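Local coordinates for protein, related to general stress protein 26(GS26) of B.subtilis (Clostridium acetobutylicum, PDB 2HQ7) that is of undetermined specific function but, as a pyridoxamine 5'-phosphate oxidase family member related to general stress protein 26, probably binds a flavin cofactor, at residues V21-N26 with I68-V73; I87-D92 with D116-C121. All blocks are in the same frame, centred on the assembly; numbering follows the deposited sequence.

Interaction 1: V21-N26 with I68-V73; sequences VMVGTN and ICLYFV
I68 meets the strand 21-26 with both branches of its side chain: CG2 lies alongside T25 CG2 at 3.7 Å, the two side chains pointing the same way, while CD1 reaches V23 CG1 at 3.9 Å. T25 OG1 is held by R61. C69 and G24 form an antiparallel hydrogen-bonded pair, with G24 N donating to C69 O at 2.7 Å and C69 N to G24 O at 3.0 Å; C69 SG sits beside the bare CA of G24. L70 faces V23 in the non-hydrogen-bonded pair that follows, its CD2 3.8 Å from V23 CG2. These two strands belong to the curled antiparallel sheet, consistent with the split-barrel fold of the FMN-binding pyridoxamine phosphate oxidase family, and V21, V23 and L70 pack on L50 of strand 47-53. On the opposite face C69, Y71 and the selenomethionine M22 pack against the second subunit. Y71 closes the second hydrogen-bonded pair, its N 2.8 Å from M22 O and its O accepting from M22 N over a longer 3.2 Å. Y71 CG is anti to its backbone N (chi1 -168°); the ring leads away from strand 21-26, and the side chain packs on Y130 and on A36 of the second subunit. F72 turns a ring face to V21, whose CG2 makes a CH-pi contact 3.4 Å above the plane, displaced toward CE2 and CZ and 27° off the normal through the ring centre.

Interaction 2: I87-D92 with D116-C121; sequences IEILHD and DYTALC. With EDO (1,2-ethanediol), chain H.
E88 and C121 grip each other through two backbone hydrogen bonds, E88 N to C121 O at 2.9 Å and C121 N to E88 O at 2.8 Å, the latter nearly straight at hydrogen (168°). On one face of this antiparallel pair I87 crosses L120: its CG1 is anti to the backbone N (chi1 -160°), and CD1 beyond it lies 3.7 Å from L120 CB and also touches CD2. I89 stands directly across from L120 in the non-hydrogen-bonded pair, its CG1 brushing L120 CD2. L90 lies on the other face, where its CD1 packs on C121 CB at 4.2 Å. L90 N donates to A119 O at 2.8 Å, and L90 O and A119 N are linked by a water whose O lies 2.6 Å from L90 O, to which it donates, and 2.8 Å from A119 N, from which it accepts. Beyond L90, a 1,2-ethanediol, probably from the crystallisation liquor, takes a hydrogen bond on O2 from H91 N at 2.9 Å. D92 follows as N-cap of helix 93-99, and its OD2 bonds to S95 OG. T118 OG1 is tied to T54 OG1. Around the pair, the same antiparallel sheet continues through strand 47-53, with W49 against L90 and C121; helix 56-64 covers I87, I89 and L120 through V59 and L62, while helix 93-99 packs on L90 through S95 and L99.

In the fold
From the N terminus, helix 5-16 leads into strand 20-26, the first partner of interaction 1. The chain then runs through strands 32-43 and 47-53 and helix 56-64 before strand 67-74 returns to close that excursion. Strand 79-90 follows and opens interaction 2, which is closed across helix 93-99 and a long strandless connection by strand 117-131. The two contacts are therefore in series, neither nested nor crossed. Strands 67-74 and 79-90 are sheet neighbours, and I68 CD1 touches I87 CD1 at 3.4 Å where the contacts join. Interaction 1 sits near the dimer interface, interaction 2 at the helix-covered end of the same sheet.

Interaction 1: V21-N26 with I68-V73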
# COMPACT_ATOMS: atom_id res chain seq x y z
N VAL B 21 0.13 9.32 1.50
CA VAL B 21 0.24 8.11 2.28
C VAL B 21 -0.61 7.05 1.61
O VAL B 21 -1.71 7.33 1.12
CB VAL B 21 -0.21 8.31 3.76
CG1 VAL B 21 -1.62 8.63 3.84
CG2 VAL B 21 0.02 7.06 4.56
N MSE B 22 -0.11 5.82 1.65
CA MSE B 22 -0.81 4.68 1.08
C MSE B 22 -1.70 4.12 2.16
O MSE B 22 -1.21 3.83 3.27
CB MSE B 22 0.15 3.59 0.73
CG MSE B 22 1.42 3.97 0.05
SE MSE B 22 1.06 3.66 -1.73
CE MSE B 22 0.41 5.47 -2.05
N VAL B 23 -2.97 3.92 1.88
CA VAL B 23 -3.90 3.51 2.92
C VAL B 23 -4.50 2.18 2.54
O VAL B 23 -5.20 2.07 1.52
CB VAL B 23 -5.03 4.50 3.08
CG1 VAL B 23 -6.01 4.00 4.12
CG2 VAL B 23 -4.50 5.86 3.41
N GLY B 24 -4.28 1.17 3.38
CA GLY B 24 -4.86 -0.13 3.17
C GLY B 24 -6.18 -0.30 3.92
O GLY B 24 -6.27 0.02 5.08
N THR B 25 -7.19 -0.80 3.23
CA THR B 25 -8.49 -1.02 3.79
C THR B 25 -8.99 -2.42 3.41
O THR B 25 -8.44 -3.06 2.53
CB THR B 25 -9.53 0.01 3.26
OG1 THR B 25 -9.51 0.02 1.83
CG2 THR B 25 -9.26 1.38 3.78
N ASN B 26 -10.04 -2.85 4.09
CA ASN B 26 -10.68 -4.12 3.81
C ASN B 26 -11.75 -3.92 2.75
O ASN B 26 -12.77 -3.34 3.04
CB ASN B 26 -11.30 -4.68 5.05
CG ASN B 26 -10.27 -5.10 6.07
OD1 ASN B 26 -10.34 -4.72 7.23
ND2 ASN B 26 -9.32 -5.88 5.64
N ILE B 68 -7.58 -0.38 9.38
CA ILE B 68 -6.83 0.02 8.24
C ILE B 68 -5.35 -0.06 8.56
O ILE B 68 -4.92 -0.29 9.71
CB ILE B 68 -7.19 1.46 7.75
CG1 ILE B 68 -6.71 2.53 8.72
CG2 ILE B 68 -8.67 1.63 7.44
CD1 ILE B 68 -6.39 3.84 8.00
N CYS B 69 -4.56 0.17 7.54
CA CYS B 69 -3.17 0.42 7.78
C CYS B 69 -2.68 1.52 6.86
O CYS B 69 -3.26 1.79 5.80
CB CYS B 69 -2.35 -0.84 7.63
SG CYS B 69 -1.96 -1.24 5.97
N LEU B 70 -1.66 2.20 7.32
CA LEU B 70 -0.95 3.22 6.50
C LEU B 70 0.42 2.72 6.13
O LEU B 70 1.07 2.03 6.93
CB LEU B 70 -0.76 4.52 7.29
CG LEU B 70 -1.98 5.26 7.86
CD1 LEU B 70 -1.57 6.68 8.35
CD2 LEU B 70 -3.01 5.40 6.83
N TYR B 71 0.90 3.09 4.95
CA TYR B 71 2.28 2.74 4.56
C TYR B 71 3.01 3.93 3.96
O TYR B 71 2.45 4.65 3.14
CB TYR B 71 2.26 1.57 3.56
CG TYR B 71 3.60 0.95 3.31
CD1 TYR B 71 4.11 -0.02 4.17
CD2 TYR B 71 4.37 1.33 2.24
CE1 TYR B 71 5.35 -0.59 3.96
CE2 TYR B 71 5.63 0.76 2.03
CZ TYR B 71 6.10 -0.20 2.90
OH TYR B 71 7.33 -0.75 2.69
N PHE B 72 4.26 4.11 4.36
CA PHE B 72 5.11 5.18 3.88
C PHE B 72 6.34 4.54 3.35
O PHE B 72 6.89 3.67 4.01
CB PHE B 72 5.55 6.10 5.02
CG PHE B 72 4.42 6.63 5.82
CD1 PHE B 72 3.86 5.85 6.82
CD2 PHE B 72 3.89 7.89 5.56
CE1 PHE B 72 2.82 6.32 7.56
CE2 PHE B 72 2.81 8.35 6.30
CZ PHE B 72 2.29 7.56 7.31
N VAL B 73 6.80 4.94 2.19
CA VAL B 73 7.96 4.26 1.64
C VAL B 73 8.98 5.25 1.13
O VAL B 73 8.60 6.35 0.74
CB VAL B 73 7.53 3.31 0.49
CG1 VAL B 73 7.26 4.10 -0.79
CG2 VAL B 73 8.53 2.14 0.31

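Interaction 2: I87-D92 with D116-C121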
# COMPACT_ATOMS: atom_id res chain seq x y z
N ILE B 87 -9.63 4.06 11.74
CA ILE B 87 -9.83 5.37 11.14
C ILE B 87 -11.28 5.81 11.38
O ILE B 87 -12.17 4.99 11.39
CB ILE B 87 -9.50 5.29 9.66
CG1 ILE B 87 -9.22 6.67 9.10
CG2 ILE B 87 -10.63 4.55 8.90
CD1 ILE B 87 -8.36 6.65 7.87
N GLU B 88 -11.49 7.10 11.61
CA GLU B 88 -12.86 7.61 11.68
C GLU B 88 -13.01 8.80 10.73
O GLU B 88 -12.05 9.56 10.54
CB GLU B 88 -13.22 7.98 13.11
CG GLU B 88 -12.65 9.25 13.61
CD GLU B 88 -13.50 9.87 14.74
OE1 GLU B 88 -14.67 10.27 14.47
OE2 GLU B 88 -12.99 9.98 15.87
N ILE B 89 -14.18 8.94 10.13
CA ILE B 89 -14.48 10.06 9.23
C ILE B 89 -14.88 11.23 10.08
O ILE B 89 -15.72 11.09 10.93
CB ILE B 89 -15.67 9.75 8.29
CG1 ILE B 89 -15.34 8.58 7.34
CG2 ILE B 89 -16.09 11.01 7.48
CD1 ILE B 89 -16.61 7.83 6.82
N LEU B 90 -14.30 12.39 9.82
CA LEU B 90 -14.70 13.59 10.54
C LEU B 90 -15.69 14.42 9.73
O LEU B 90 -15.34 15.09 8.75
CB LEU B 90 -13.48 14.43 10.89
CG LEU B 90 -12.38 13.76 11.70
CD1 LEU B 90 -11.25 14.80 11.90
CD2 LEU B 90 -12.92 13.26 13.04
N HIS B 91 -16.94 14.41 10.18
CA HIS B 91 -18.02 15.06 9.45
C HIS B 91 -18.24 16.54 9.75
O HIS B 91 -18.87 17.25 8.97
CB HIS B 91 -19.33 14.29 9.70
CG HIS B 91 -19.32 12.92 9.09
ND1 HIS B 91 -19.16 11.77 9.83
CD2 HIS B 91 -19.37 12.52 7.79
CE1 HIS B 91 -19.16 10.72 9.03
NE2 HIS B 91 -19.29 11.15 7.78
N ASP B 92 -17.69 17.01 10.86
CA ASP B 92 -17.97 18.38 11.29
C ASP B 92 -17.07 19.39 10.60
O ASP B 92 -15.89 19.16 10.35
CB ASP B 92 -17.83 18.49 12.80
CG ASP B 92 -16.44 18.30 13.25
OD1 ASP B 92 -15.92 17.18 13.02
OD2 ASP B 92 -15.86 19.26 13.83
N ASP B 116 -16.56 16.95 -2.21
CA ASP B 116 -15.60 15.89 -2.34
C ASP B 116 -14.47 15.89 -1.30
O ASP B 116 -13.58 15.04 -1.38
CB ASP B 116 -14.97 15.93 -3.73
CG ASP B 116 -16.00 15.83 -4.83
OD1 ASP B 116 -16.86 14.92 -4.77
OD2 ASP B 116 -15.97 16.69 -5.74
N TYR B 117 -14.47 16.84 -0.38
CA TYR B 117 -13.45 16.91 0.66
C TYR B 117 -13.95 16.07 1.83
O TYR B 117 -14.90 16.43 2.49
CB TYR B 117 -13.22 18.36 1.06
CG TYR B 117 -12.36 18.63 2.29
CD1 TYR B 117 -11.21 17.91 2.54
CD2 TYR B 117 -12.69 19.65 3.18
CE1 TYR B 117 -10.43 18.17 3.67
CE2 TYR B 117 -11.90 19.92 4.33
CZ TYR B 117 -10.78 19.17 4.56
OH TYR B 117 -9.99 19.43 5.67
N THR B 118 -13.31 14.93 2.04
CA THR B 118 -13.54 14.10 3.24
C THR B 118 -12.29 14.13 4.10
O THR B 118 -11.18 14.05 3.59
CB THR B 118 -13.90 12.66 2.84
OG1 THR B 118 -15.23 12.63 2.32
CG2 THR B 118 -13.81 11.66 4.04
N ALA B 119 -12.46 14.31 5.41
CA ALA B 119 -11.33 14.29 6.32
C ALA B 119 -11.46 13.08 7.22
O ALA B 119 -12.56 12.76 7.69
CB ALA B 119 -11.28 15.54 7.13
N LEU B 120 -10.34 12.42 7.46
CA LEU B 120 -10.30 11.21 8.30
C LEU B 120 -9.28 11.35 9.40
O LEU B 120 -8.30 12.06 9.27
CB LEU B 120 -9.97 9.98 7.45
CG LEU B 120 -10.97 9.83 6.31
CD1 LEU B 120 -10.37 10.52 5.10
CD2 LEU B 120 -11.27 8.42 5.99
N CYS B 121 -9.53 10.70 10.53
CA CYS B 121 -8.51 10.66 11.58
C CYS B 121 -8.11 9.19 11.84
O CYS B 121 -8.95 8.37 12.21
CB CYS B 121 -9.07 11.32 12.83
SG CYS B 121 -7.89 11.36 14.14
C1 EDO H . -16.41 14.22 14.77
O1 EDO H . -15.54 15.18 14.15
C2 EDO H . -16.83 13.09 13.82
O2 EDO H . -17.80 13.52 12.84
O HOH W 1 -15.18 14.59 6.21